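Local atomic coordinates of lectin (Lotus tetragonolobus, PDB entry 2EIG), a protein that probably binds L-fucosyl sugars through a legume lectin domain that holds a manganese and a calcium ion, and assembles from four chains. Residues A[117-122]-A[134-139]; A[78-83]-A[205-210]; A[66-71]-A[159-164]; A[169-174]-A[185-190]. All coordinates share one frame; numbering follows the deposited sequence.

Interaction 1: residues A[117-122]-A[134-139]; sequences VEFDSH and SHIGID. With MN (manganese (II) ion), chain F; CA (calcium ion), chain G.
D120 OD1 bridges two metals: it lies 2.2 Å from the manganese ion, which H135 NE2 also binds, and it reaches the calcium ion as well. The same oxygen and D120 OD2 grip the calcium ion as a chelating pair. This is the paired metal site of the legume lectin fold, built on two adjacent antiparallel strands of the curved front sheet, with E118, D120 and H135 projecting from one face. E118 OE2 is a further manganese ligand, and D127 with two waters completes that sphere. The other carboxylate oxygen, E118 OE1, accepts from one of these waters at 2.6 Å, so both E118 oxygens serve the manganese, one directly and one through its water; D139 OD1, 2.7 Å from E118 OE1, stands behind. E118 CG lies between its backbone N and carbonyl carbon (chi1 65°), above G137, whose lack of a side chain leaves room for the carboxylate. D120 and H135 run side by side: D120 CB sits over one imidazole face, displaced toward the rim and 3.6 Å from the H135 ring centroid, a CH-pi contact. H135 ND1 is hydrogen-bonded to S133 O, which fixes the ring's rotation and leaves NE2 for the metal. D120 OD2 also accepts from H122 N, forming an Asx turn that brings H122 O to the calcium; N124 and D127 add to that site. On the reverse face, F119 CD2 meets I136 CG1 obliquely at 3.6 Å.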
loop_
_atom_site.group_PDB
_atom_site.type_symbol
_atom_site.label_atom_id
_atom_site.label_comp_id
_atom_site.label_asym_id
_atom_site.label_seq_id
_atom_site.Cartn_x
_atom_site.Cartn_y
_atom_site.Cartn_z
ATOM N N VAL A 117 7.668 -3.439 -15.370
ATOM C CA VAL A 117 7.164 -2.134 -15.676
ATOM C C VAL A 117 7.250 -1.973 -17.213
ATOM O O VAL A 117 8.339 -1.922 -17.812
ATOM C CB VAL A 117 7.954 -1.014 -14.947
ATOM C CG1 VAL A 117 7.378 0.391 -15.317
ATOM C CG2 VAL A 117 7.967 -1.253 -13.373
ATOM N N GLU A 118 6.085 -1.898 -17.833
ATOM C CA GLU A 118 5.982 -1.894 -19.276
ATOM C C GLU A 118 5.681 -0.507 -19.770
ATOM O O GLU A 118 4.987 0.285 -19.142
ATOM C CB GLU A 118 4.903 -2.874 -19.802
ATOM C CG GLU A 118 3.506 -2.446 -19.353
ATOM C CD GLU A 118 2.392 -3.224 -20.020
ATOM O OE1 GLU A 118 2.430 -4.454 -20.088
ATOM O OE2 GLU A 118 1.455 -2.563 -20.449
ATOM N N PHE A 119 6.184 -0.241 -20.950
ATOM C CA PHE A 119 5.971 1.015 -21.614
ATOM C C PHE A 119 5.399 0.438 -22.895
ATOM O O PHE A 119 6.103 -0.023 -23.774
ATOM C CB PHE A 119 7.298 1.749 -21.832
ATOM C CG PHE A 119 7.950 2.227 -20.559
ATOM C CD1 PHE A 119 8.863 1.424 -19.880
ATOM C CD2 PHE A 119 7.617 3.479 -20.015
ATOM C CE1 PHE A 119 9.474 1.855 -18.700
ATOM C CE2 PHE A 119 8.226 3.920 -18.845
ATOM C CZ PHE A 119 9.159 3.112 -18.175
ATOM N N ASP A 120 4.093 0.453 -22.979
ATOM C CA ASP A 120 3.379 -0.301 -23.956
ATOM C C ASP A 120 2.824 0.724 -24.949
ATOM O O ASP A 120 2.071 1.614 -24.573
ATOM C CB ASP A 120 2.247 -1.059 -23.231
ATOM C CG ASP A 120 1.471 -1.993 -24.126
ATOM O OD1 ASP A 120 0.835 -2.928 -23.611
ATOM O OD2 ASP A 120 1.434 -1.819 -25.352
ATOM N N SER A 121 3.209 0.576 -26.215
ATOM C CA SER A 121 2.904 1.580 -27.246
ATOM C C SER A 121 1.686 1.183 -28.077
ATOM O O SER A 121 1.369 1.833 -29.035
ATOM C CB SER A 121 4.109 1.706 -28.169
ATOM O OG SER A 121 4.503 0.441 -28.670
ATOM N N HIS A 122 1.089 0.033 -27.791
ATOM C CA HIS A 122 0.035 -0.513 -28.649
ATOM C C HIS A 122 -1.090 -1.183 -27.846
ATOM O O HIS A 122 -0.822 -2.146 -27.131
ATOM C CB HIS A 122 0.625 -1.554 -29.602
ATOM C CG HIS A 122 -0.400 -2.232 -30.457
ATOM N ND1 HIS A 122 -0.939 -1.641 -31.576
ATOM C CD2 HIS A 122 -0.969 -3.461 -30.373
ATOM C CE1 HIS A 122 -1.808 -2.467 -32.132
ATOM N NE2 HIS A 122 -1.858 -3.567 -31.407
ATOM N N SER A 134 -1.144 4.252 -25.683
ATOM C CA SER A 134 0.092 3.948 -24.957
ATOM C C SER A 134 -0.128 4.131 -23.471
ATOM O O SER A 134 -0.871 5.007 -23.034
ATOM C CB SER A 134 1.261 4.827 -25.434
ATOM O OG SER A 134 1.511 4.577 -26.786
ATOM N N HIS A 135 0.500 3.269 -22.700
ATOM C CA HIS A 135 0.326 3.295 -21.290
ATOM C C HIS A 135 1.582 2.759 -20.600
ATOM O O HIS A 135 2.388 2.019 -21.189
ATOM C CB HIS A 135 -0.902 2.478 -20.911
ATOM C CG HIS A 135 -0.912 1.104 -21.489
ATOM N ND1 HIS A 135 -1.261 0.833 -22.794
ATOM C CD2 HIS A 135 -0.625 -0.080 -20.922
ATOM C CE1 HIS A 135 -1.191 -0.470 -23.004
ATOM N NE2 HIS A 135 -0.816 -1.049 -21.872
ATOM N N ILE A 136 1.759 3.178 -19.364
ATOM C CA ILE A 136 2.837 2.673 -18.553
ATOM C C ILE A 136 2.110 1.741 -17.579
ATOM O O ILE A 136 1.147 2.175 -16.938
ATOM C CB ILE A 136 3.617 3.825 -17.847
ATOM C CG1 ILE A 136 4.385 4.677 -18.869
ATOM C CG2 ILE A 136 4.641 3.253 -16.806
ATOM C CD1 ILE A 136 4.330 6.252 -18.546
ATOM N N GLY A 137 2.526 0.482 -17.506
ATOM C CA GLY A 137 1.878 -0.462 -16.608
ATOM C C GLY A 137 2.801 -1.201 -15.668
ATOM O O GLY A 137 3.972 -1.394 -15.979
ATOM N N ILE A 138 2.258 -1.611 -14.509
ATOM C CA ILE A 138 2.929 -2.606 -13.648
ATOM C C ILE A 138 2.302 -3.976 -13.785
ATOM O O ILE A 138 1.093 -4.140 -13.572
ATOM C CB ILE A 138 3.024 -2.153 -12.212
ATOM C CG1 ILE A 138 3.919 -0.891 -12.185
ATOM C CG2 ILE A 138 3.629 -3.282 -11.371
ATOM C CD1 ILE A 138 3.849 -0.108 -10.911
ATOM N N ASP A 139 3.120 -4.939 -14.245
ATOM C CA ASP A 139 2.717 -6.283 -14.579
ATOM C C ASP A 139 3.319 -7.281 -13.586
ATOM O O ASP A 139 4.550 -7.299 -13.347
ATOM C CB ASP A 139 3.247 -6.694 -15.955
ATOM C CG ASP A 139 2.851 -5.748 -17.040
ATOM O OD1 ASP A 139 3.464 -5.889 -18.094
ATOM O OD2 ASP A 139 1.954 -4.883 -16.830
HETATM MN MN MN F . -0.243 -3.165 -21.690
HETATM CA CA CA G . 0.103 -3.858 -25.758
HETATM O O HOH W 1 0.406 -5.235 -21.536
HETATM O O HOH W 2 -1.397 -3.284 -19.782
HETATM O O HOH W 3 0.682 -5.687 -24.509
HETATM O O HOH W 4 1.996 -4.168 -27.107
#

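Interaction 2: residues A[78-83]-A[205-210]; sequences PTDGVV and SATTWN
V83 and S205 form the firm end of this contact, a hydrogen-bonded antiparallel pair in which V83 N donates to S205 O at 2.7 Å and S205 N returns a bond to V83 O. Beside them V82 and A206 are drawn together, V82 CB lying 3.8 Å from A206 CB, and V82 CG2, anti to its backbone N, rests on S205 O. A206 and V82 both pack on H216 of the other sheet, while S205 OG is bonded to L102 O on the reverse face. Further along the strands widen: T207 N reaches G81 O over 3.3 Å, and D80 N meets the same residue's carbonyl, T207 O, at 2.8 Å. D80 and G81 thus share T207, a classic beta bulge on the front sheet of the jelly-roll sandwich. The peptide bond before D80 is cis, as is usual for the corresponding aspartate of legume lectins, where it lies by the sugar-combining site; the same is probable here. The D80 side chain comes within about 4 Å of the bound calcium at nearest atoms. T79 OG1 donates to D80 OD2 at 2.6 Å, approaching from above the carboxylate plane, 71° out of it. Beyond the bulge the contact thins toward the partly exposed W209. Here W209 touches the loop mainly through CB, which lies 3.2 Å from T79 OG1 and beside D80 OD2. The indole turns outward from the strand pair, its plane 82° from the D80 carboxylate, and forms a cation-pi contact with R38.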
loop_
_atom_site.group_PDB
_atom_site.type_symbol
_atom_site.label_atom_id
_atom_site.label_comp_id
_atom_site.label_asym_id
_atom_site.label_seq_id
_atom_site.Cartn_x
_atom_site.Cartn_y
_atom_site.Cartn_z
ATOM N N PRO A 78 3.021 2.303 -34.122
ATOM C CA PRO A 78 3.944 1.744 -33.115
ATOM C C PRO A 78 3.469 0.442 -32.456
ATOM O O PRO A 78 2.256 0.276 -32.146
ATOM C CB PRO A 78 4.034 2.830 -32.043
ATOM C CG PRO A 78 2.917 3.756 -32.276
ATOM C CD PRO A 78 2.295 3.485 -33.633
ATOM N N THR A 79 4.435 -0.447 -32.223
ATOM C CA THR A 79 4.314 -1.589 -31.324
ATOM C C THR A 79 5.711 -2.118 -31.062
ATOM O O THR A 79 6.608 -1.794 -31.803
ATOM C CB THR A 79 3.385 -2.735 -31.825
ATOM O OG1 THR A 79 4.083 -3.720 -32.586
ATOM C CG2 THR A 79 2.231 -2.218 -32.586
ATOM N N ASP A 80 5.906 -2.871 -29.974
ATOM C CA ASP A 80 4.839 -3.146 -29.008
ATOM C C ASP A 80 5.133 -2.549 -27.657
ATOM O O ASP A 80 4.252 -2.269 -26.892
ATOM C CB ASP A 80 4.652 -4.660 -28.876
ATOM C CG ASP A 80 3.558 -5.186 -29.785
ATOM O OD1 ASP A 80 2.402 -5.090 -29.340
ATOM O OD2 ASP A 80 3.874 -5.671 -30.912
ATOM N N GLY A 81 6.396 -2.433 -27.319
ATOM C CA GLY A 81 6.742 -1.733 -26.111
ATOM C C GLY A 81 8.062 -2.240 -25.652
ATOM O O GLY A 81 8.616 -3.127 -26.277
ATOM N N VAL A 82 8.546 -1.641 -24.575
ATOM C CA VAL A 82 9.742 -2.095 -23.897
ATOM C C VAL A 82 9.378 -2.147 -22.399
ATOM O O VAL A 82 8.624 -1.312 -21.888
ATOM C CB VAL A 82 10.993 -1.169 -24.193
ATOM C CG1 VAL A 82 10.694 0.325 -23.905
ATOM C CG2 VAL A 82 12.265 -1.632 -23.384
ATOM N N VAL A 83 9.884 -3.165 -21.719
ATOM C CA VAL A 83 9.682 -3.286 -20.287
ATOM C C VAL A 83 10.972 -3.374 -19.523
ATOM O O VAL A 83 11.923 -3.908 -20.037
ATOM C CB VAL A 83 8.747 -4.480 -19.958
ATOM C CG1 VAL A 83 7.601 -4.508 -21.007
ATOM C CG2 VAL A 83 9.516 -5.820 -19.887
ATOM N N SER A 205 12.999 -6.114 -21.772
ATOM C CA SER A 205 12.490 -6.882 -22.852
ATOM C C SER A 205 11.702 -5.946 -23.741
ATOM O O SER A 205 11.000 -5.050 -23.255
ATOM C CB SER A 205 11.577 -7.997 -22.315
ATOM O OG SER A 205 11.025 -8.683 -23.390
ATOM N N ALA A 206 11.801 -6.171 -25.040
ATOM C CA ALA A 206 11.100 -5.337 -26.011
ATOM C C ALA A 206 10.720 -6.148 -27.221
ATOM O O ALA A 206 11.416 -7.066 -27.581
ATOM C CB ALA A 206 11.979 -4.155 -26.414
ATOM N N THR A 207 9.587 -5.832 -27.845
ATOM C CA THR A 207 9.149 -6.537 -29.018
ATOM C C THR A 207 8.590 -5.528 -30.010
ATOM O O THR A 207 8.204 -4.429 -29.656
ATOM C CB THR A 207 7.970 -7.533 -28.740
ATOM O OG1 THR A 207 6.957 -6.826 -28.005
ATOM C CG2 THR A 207 8.446 -8.751 -27.984
ATOM N N THR A 208 8.564 -5.950 -31.261
ATOM C CA THR A 208 7.938 -5.203 -32.341
ATOM C C THR A 208 7.218 -6.296 -33.135
ATOM O O THR A 208 7.433 -7.485 -32.946
ATOM C CB THR A 208 8.966 -4.494 -33.226
ATOM O OG1 THR A 208 9.866 -5.470 -33.755
ATOM C CG2 THR A 208 9.769 -3.414 -32.431
ATOM N N TRP A 209 6.350 -5.865 -34.013
ATOM C CA TRP A 209 5.458 -6.783 -34.667
ATOM C C TRP A 209 5.668 -6.608 -36.192
ATOM O O TRP A 209 6.782 -6.303 -36.654
ATOM C CB TRP A 209 4.018 -6.509 -34.192
ATOM C CG TRP A 209 3.027 -7.532 -34.570
ATOM C CD1 TRP A 209 1.893 -7.339 -35.307
ATOM C CD2 TRP A 209 3.073 -8.929 -34.261
ATOM N NE1 TRP A 209 1.244 -8.520 -35.487
ATOM C CE2 TRP A 209 1.937 -9.518 -34.851
ATOM C CE3 TRP A 209 3.955 -9.737 -33.520
ATOM C CZ2 TRP A 209 1.629 -10.891 -34.705
ATOM C CZ3 TRP A 209 3.689 -11.115 -33.429
ATOM C CH2 TRP A 209 2.524 -11.670 -34.007
ATOM N N ASN A 210 4.613 -6.820 -36.963
ATOM C CA ASN A 210 4.682 -6.647 -38.392
ATOM C C ASN A 210 3.235 -6.578 -38.825
ATOM O O ASN A 210 2.520 -7.561 -38.659
ATOM C CB ASN A 210 5.411 -7.834 -39.046
ATOM C CG ASN A 210 5.710 -7.608 -40.523
ATOM O OD1 ASN A 210 6.557 -8.302 -41.107
ATOM N ND2 ASN A 210 5.033 -6.635 -41.134
#

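Interaction 3: residues A[66-71]-A[159-164]; sequences FSFIVS and EKATII
F66 and F68 each offer one ring face to the facing strand: A161 CB lies over the F66 ring, 3.8 Å from its centroid, and E159 CB lies over one face of F68, 3.7 Å from that ring's centroid. Both are CH-pi contacts displaced toward the rim, and in each the methyl or methylene comes from the residue directly opposite the phenylalanine. At the F66 edge, near its plane, I163 CD1 approaches CE2 to 3.8 Å. The edge of F68 is met by A161 CB and, within its own strand, by V70 CG1. Each phenylalanine CG is set between the backbone N and the carbonyl carbon (chi1 51° in F66), a setting of CG from which the ring, with chi2 near 90°, can present a face to the residue opposite. The two strands belong to the flat back sheet of the legume lectin sandwich, and the phenylalanines face the interior, where F68 meets the ring of F119 and F66 stands edge-to-face with F204. Four backbone bonds link the pairs F66 with A161 and F68 with E159, the shortest being E159 N to F68 O at 2.8 Å. On the reverse face the contact is slight: S67 OG lies 3.6 Å from K160 CG, and K160 is exposed. E159 bends at its second torsion (chi2 -77°), and OE1 is bonded to W151 NE1. The glutamate is thus amphipathic in use: its methylene contributes to the hydrophobic core, while one oxygen of its acid, OE1, accepts from an indole N-H.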
loop_
_atom_site.group_PDB
_atom_site.type_symbol
_atom_site.label_atom_id
_atom_site.label_comp_id
_atom_site.label_asym_id
_atom_site.label_seq_id
_atom_site.Cartn_x
_atom_site.Cartn_y
_atom_site.Cartn_z
ATOM N N PHE A 66 16.484 4.602 -15.773
ATOM C CA PHE A 66 16.943 4.446 -17.142
ATOM C C PHE A 66 16.324 5.501 -18.056
ATOM O O PHE A 66 15.163 5.866 -17.885
ATOM C CB PHE A 66 16.714 3.025 -17.689
ATOM C CG PHE A 66 15.307 2.506 -17.512
ATOM C CD1 PHE A 66 14.357 2.695 -18.514
ATOM C CD2 PHE A 66 14.941 1.816 -16.348
ATOM C CE1 PHE A 66 13.066 2.198 -18.382
ATOM C CE2 PHE A 66 13.653 1.340 -16.212
ATOM C CZ PHE A 66 12.727 1.523 -17.200
ATOM N N SER A 67 17.138 6.014 -18.981
ATOM C CA SER A 67 16.700 6.952 -19.994
ATOM C C SER A 67 16.524 6.145 -21.233
ATOM O O SER A 67 17.381 5.323 -21.552
ATOM C CB SER A 67 17.792 7.996 -20.306
ATOM O OG SER A 67 17.746 8.951 -19.272
ATOM N N PHE A 68 15.464 6.436 -21.962
ATOM C CA PHE A 68 15.166 5.709 -23.181
ATOM C C PHE A 68 14.333 6.598 -24.102
ATOM O O PHE A 68 13.726 7.573 -23.670
ATOM C CB PHE A 68 14.454 4.387 -22.878
ATOM C CG PHE A 68 13.032 4.563 -22.419
ATOM C CD1 PHE A 68 11.973 4.486 -23.349
ATOM C CD2 PHE A 68 12.750 4.811 -21.080
ATOM C CE1 PHE A 68 10.636 4.678 -22.938
ATOM C CE2 PHE A 68 11.380 4.995 -20.615
ATOM C CZ PHE A 68 10.343 4.924 -21.579
ATOM N N ILE A 69 14.335 6.274 -25.380
ATOM C CA ILE A 69 13.417 6.915 -26.284
ATOM C C ILE A 69 12.800 5.793 -27.161
ATOM O O ILE A 69 13.505 4.880 -27.593
ATOM C CB ILE A 69 14.113 7.970 -27.166
ATOM C CG1 ILE A 69 14.455 9.277 -26.391
ATOM C CG2 ILE A 69 13.243 8.301 -28.244
ATOM C CD1 ILE A 69 15.376 10.488 -27.139
ATOM N N VAL A 70 11.491 5.876 -27.402
ATOM C CA VAL A 70 10.831 5.069 -28.433
ATOM C C VAL A 70 10.552 5.917 -29.660
ATOM O O VAL A 70 10.163 7.089 -29.544
ATOM C CB VAL A 70 9.543 4.322 -27.914
ATOM C CG1 VAL A 70 9.900 3.510 -26.648
ATOM C CG2 VAL A 70 8.387 5.291 -27.619
ATOM N N SER A 71 10.802 5.341 -30.832
ATOM C CA SER A 71 10.747 6.098 -32.079
ATOM C C SER A 71 9.960 5.377 -33.119
ATOM O O SER A 71 10.114 4.157 -33.300
ATOM C CB SER A 71 12.150 6.382 -32.610
ATOM O OG SER A 71 12.841 7.127 -31.658
ATOM N N GLU A 159 12.563 9.821 -22.431
ATOM C CA GLU A 159 11.826 9.506 -21.215
ATOM C C GLU A 159 12.832 9.091 -20.168
ATOM O O GLU A 159 13.787 8.400 -20.459
ATOM C CB GLU A 159 10.882 8.356 -21.497
ATOM C CG GLU A 159 9.845 8.644 -22.614
ATOM C CD GLU A 159 8.749 9.534 -22.074
ATOM O OE1 GLU A 159 7.809 9.886 -22.818
ATOM O OE2 GLU A 159 8.836 9.847 -20.864
ATOM N N LYS A 160 12.614 9.516 -18.934
ATOM C CA LYS A 160 13.528 9.191 -17.849
ATOM C C LYS A 160 12.675 8.509 -16.775
ATOM O O LYS A 160 11.856 9.156 -16.123
ATOM C CB LYS A 160 14.198 10.470 -17.344
ATOM C CG LYS A 160 15.113 11.168 -18.392
ATOM C CD LYS A 160 15.828 12.459 -17.839
ATOM C CE LYS A 160 14.826 13.490 -17.362
ATOM N NZ LYS A 160 14.583 13.406 -15.879
ATOM N N ALA A 161 12.848 7.200 -16.652
ATOM C CA ALA A 161 12.080 6.335 -15.748
ATOM C C ALA A 161 12.904 6.127 -14.509
ATOM O O ALA A 161 14.104 5.916 -14.611
ATOM C CB ALA A 161 11.815 4.979 -16.417
ATOM N N THR A 162 12.247 6.177 -13.367
ATOM C CA THR A 162 12.764 5.733 -12.090
ATOM C C THR A 162 11.776 4.743 -11.449
ATOM O O THR A 162 10.561 4.973 -11.364
ATOM C CB THR A 162 12.983 6.948 -11.157
ATOM O OG1 THR A 162 13.832 7.875 -11.802
ATOM C CG2 THR A 162 13.540 6.540 -9.795
ATOM N N ILE A 163 12.310 3.630 -10.990
ATOM C CA ILE A 163 11.501 2.606 -10.346
ATOM C C ILE A 163 12.096 2.334 -8.985
ATOM O O ILE A 163 13.314 2.128 -8.829
ATOM C CB ILE A 163 11.469 1.331 -11.206
ATOM C CG1 ILE A 163 10.824 1.615 -12.595
ATOM C CG2 ILE A 163 10.756 0.169 -10.464
ATOM C CD1 ILE A 163 11.087 0.507 -13.601
ATOM N N ILE A 164 11.269 2.389 -7.965
ATOM C CA ILE A 164 11.806 2.145 -6.627
ATOM C C ILE A 164 11.002 0.967 -6.148
ATOM O O ILE A 164 9.797 0.977 -6.290
ATOM C CB ILE A 164 11.627 3.335 -5.644
ATOM C CG1 ILE A 164 12.497 4.529 -6.045
ATOM C CG2 ILE A 164 11.996 2.916 -4.193
ATOM C CD1 ILE A 164 12.226 5.813 -5.212
#

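Interaction 4: residues A[169-174]-A[185-190]; sequences TKILTV and TISQEI
K170 to V174 pair with I186 to I190 as an antiparallel hairpin, the strand directions 171° apart, with bonds running from I190 N to K170 O at one end to I186 N and V174 O at the other. K170 has left-handed backbone angles and, with I171, faces D166 in a G1 beta bulge where the turn from strand 159-166 enters this strand, in the back sheet of the lectin sandwich. On the inner face L172 CD2 touches I190 CD1 at 3.6 Å, the two side chains crossing obliquely. Next to them V174 CB rests 4.0 Å from I186 CG2, and these aliphatic groups pack on V117 and I138 of the front sheet. The outer face is more polar. T173 OG1 and S187 OG are hydrogen-bonded at 2.7 Å; S187 OG stands anti to its backbone N (chi1 -177°), an orientation that also brings it within 3.1 Å of I171 CG2. Other subunits close over this face: I171 packs on its own counterpart in a second subunit, T173 OG1 makes a weak hydrogen bond to its counterpart there, and T185 OG1 bonds D166 of that subunit. E189 N is bonded to OE2 of E189 in a third subunit. The hairpin therefore divides its chemistry: mostly aliphatic toward the front sheet, though Q188 is on that face too, and hydroxyls, the E189 carboxylate and I171 toward other subunits.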
loop_
_atom_site.group_PDB
_atom_site.type_symbol
_atom_site.label_atom_id
_atom_site.label_comp_id
_atom_site.label_asym_id
_atom_site.label_seq_id
_atom_site.Cartn_x
_atom_site.Cartn_y
_atom_site.Cartn_z
ATOM N N THR A 169 7.653 -1.877 2.697
ATOM C CA THR A 169 6.184 -1.838 2.534
ATOM C C THR A 169 5.745 -2.687 1.334
ATOM O O THR A 169 4.547 -2.849 1.071
ATOM C CB THR A 169 5.682 -0.401 2.256
ATOM O OG1 THR A 169 6.398 0.120 1.127
ATOM C CG2 THR A 169 5.924 0.485 3.454
ATOM N N LYS A 170 6.732 -3.200 0.616
ATOM C CA LYS A 170 6.511 -4.093 -0.506
ATOM C C LYS A 170 5.922 -3.333 -1.680
ATOM O O LYS A 170 5.128 -3.868 -2.393
ATOM C CB LYS A 170 5.606 -5.288 -0.106
ATOM C CG LYS A 170 6.329 -6.566 0.347
ATOM C CD LYS A 170 7.127 -6.434 1.621
ATOM C CE LYS A 170 6.256 -6.682 2.867
ATOM N NZ LYS A 170 7.051 -6.567 4.147
ATOM N N ILE A 171 6.344 -2.099 -1.908
ATOM C CA ILE A 171 5.703 -1.305 -2.951
ATOM C C ILE A 171 6.703 -1.028 -4.065
ATOM O O ILE A 171 7.803 -0.567 -3.818
ATOM C CB ILE A 171 5.064 0.021 -2.369
ATOM C CG1 ILE A 171 3.859 -0.338 -1.456
ATOM C CG2 ILE A 171 4.556 0.924 -3.503
ATOM C CD1 ILE A 171 3.538 0.679 -0.389
ATOM N N LEU A 172 6.314 -1.356 -5.282
ATOM C CA LEU A 172 7.041 -0.963 -6.484
ATOM C C LEU A 172 6.420 0.323 -7.038
ATOM O O LEU A 172 5.238 0.350 -7.334
ATOM C CB LEU A 172 6.969 -2.097 -7.510
ATOM C CG LEU A 172 7.710 -1.910 -8.849
ATOM C CD1 LEU A 172 9.161 -2.159 -8.617
ATOM C CD2 LEU A 172 7.178 -2.865 -9.903
ATOM N N THR A 173 7.219 1.374 -7.204
ATOM C CA THR A 173 6.697 2.646 -7.691
ATOM C C THR A 173 7.509 3.110 -8.873
ATOM O O THR A 173 8.742 3.074 -8.876
ATOM C CB THR A 173 6.706 3.708 -6.589
ATOM O OG1 THR A 173 5.958 3.204 -5.496
ATOM C CG2 THR A 173 6.015 5.005 -7.045
ATOM N N VAL A 174 6.799 3.581 -9.878
ATOM C CA VAL A 174 7.440 4.099 -11.043
ATOM C C VAL A 174 7.182 5.596 -11.170
ATOM O O VAL A 174 6.057 6.046 -10.996
ATOM C CB VAL A 174 6.922 3.389 -12.319
ATOM C CG1 VAL A 174 7.768 3.792 -13.514
ATOM C CG2 VAL A 174 6.850 1.855 -12.080
ATOM N N THR A 185 3.221 8.655 -12.905
ATOM C CA THR A 185 3.660 7.694 -11.895
ATOM C C THR A 185 2.621 6.622 -11.871
ATOM O O THR A 185 1.460 6.825 -12.269
ATOM C CB THR A 185 3.778 8.292 -10.459
ATOM O OG1 THR A 185 2.484 8.783 -10.037
ATOM C CG2 THR A 185 4.865 9.395 -10.406
ATOM N N ILE A 186 3.066 5.476 -11.385
ATOM C CA ILE A 186 2.196 4.354 -11.140
ATOM C C ILE A 186 2.906 3.528 -10.074
ATOM O O ILE A 186 4.149 3.578 -9.914
ATOM C CB ILE A 186 1.795 3.668 -12.461
ATOM C CG1 ILE A 186 0.700 2.631 -12.249
ATOM C CG2 ILE A 186 2.999 3.164 -13.255
ATOM C CD1 ILE A 186 1.217 1.258 -12.150
ATOM N N SER A 187 2.101 2.851 -9.260
ATOM C CA SER A 187 2.634 2.223 -8.085
ATOM C C SER A 187 1.800 0.974 -7.764
ATOM O O SER A 187 0.604 0.897 -8.093
ATOM C CB SER A 187 2.736 3.243 -6.943
ATOM O OG SER A 187 3.320 2.681 -5.797
ATOM N N GLN A 188 2.462 -0.051 -7.234
ATOM C CA GLN A 188 1.796 -1.302 -6.947
ATOM C C GLN A 188 2.461 -2.031 -5.809
ATOM O O GLN A 188 3.676 -2.225 -5.794
ATOM C CB GLN A 188 1.771 -2.211 -8.174
ATOM C CG GLN A 188 0.804 -3.393 -8.077
ATOM C CD GLN A 188 -0.644 -2.985 -7.713
ATOM O OE1 GLN A 188 -1.395 -2.449 -8.533
ATOM N NE2 GLN A 188 -1.020 -3.240 -6.474
ATOM N N GLU A 189 1.637 -2.501 -4.880
ATOM C CA GLU A 189 2.148 -3.386 -3.878
ATOM C C GLU A 189 2.501 -4.732 -4.491
ATOM O O GLU A 189 1.665 -5.367 -5.126
ATOM C CB GLU A 189 1.135 -3.556 -2.768
ATOM C CG GLU A 189 1.767 -4.201 -1.574
ATOM C CD GLU A 189 0.980 -5.381 -1.131
ATOM O OE1 GLU A 189 -0.282 -5.245 -1.124
ATOM O OE2 GLU A 189 1.617 -6.408 -0.784
ATOM N N ILE A 190 3.755 -5.170 -4.306
ATOM C CA ILE A 190 4.182 -6.487 -4.820
ATOM C C ILE A 190 5.142 -7.115 -3.820
ATOM O O ILE A 190 6.199 -6.521 -3.526
ATOM C CB ILE A 190 4.937 -6.392 -6.201
ATOM C CG1 ILE A 190 4.205 -5.507 -7.176
ATOM C CG2 ILE A 190 5.187 -7.808 -6.806
ATOM C CD1 ILE A 190 4.945 -5.264 -8.489
#

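Overall arrangement
Interactions 1 and 2 are neighbours in the front sheet, joined by probable bonds from F119 N to V82 O (2.8 Å) and from S121 N to D80 O (3.1 Å), so the metal-binding strand 115-120 pairs directly with the bulged strand 81-88 beside the calcium. Interactions 3 and 4 are likewise joined in the back sheet, I164 O lying 2.8 Å from T173 N. Interaction 1 spans the sandwich to both: F119 CD2 meets F68 CZ at 3.5 Å, and V117 CG2 meets V174 CG2, also at 3.5 Å. Interactions 2 and 4 lie on opposite sides of the chain's centre, about 23 Å apart centre to centre; interaction 2 sits by the calcium, while interaction 4, with interaction 3, reaches the second subunit.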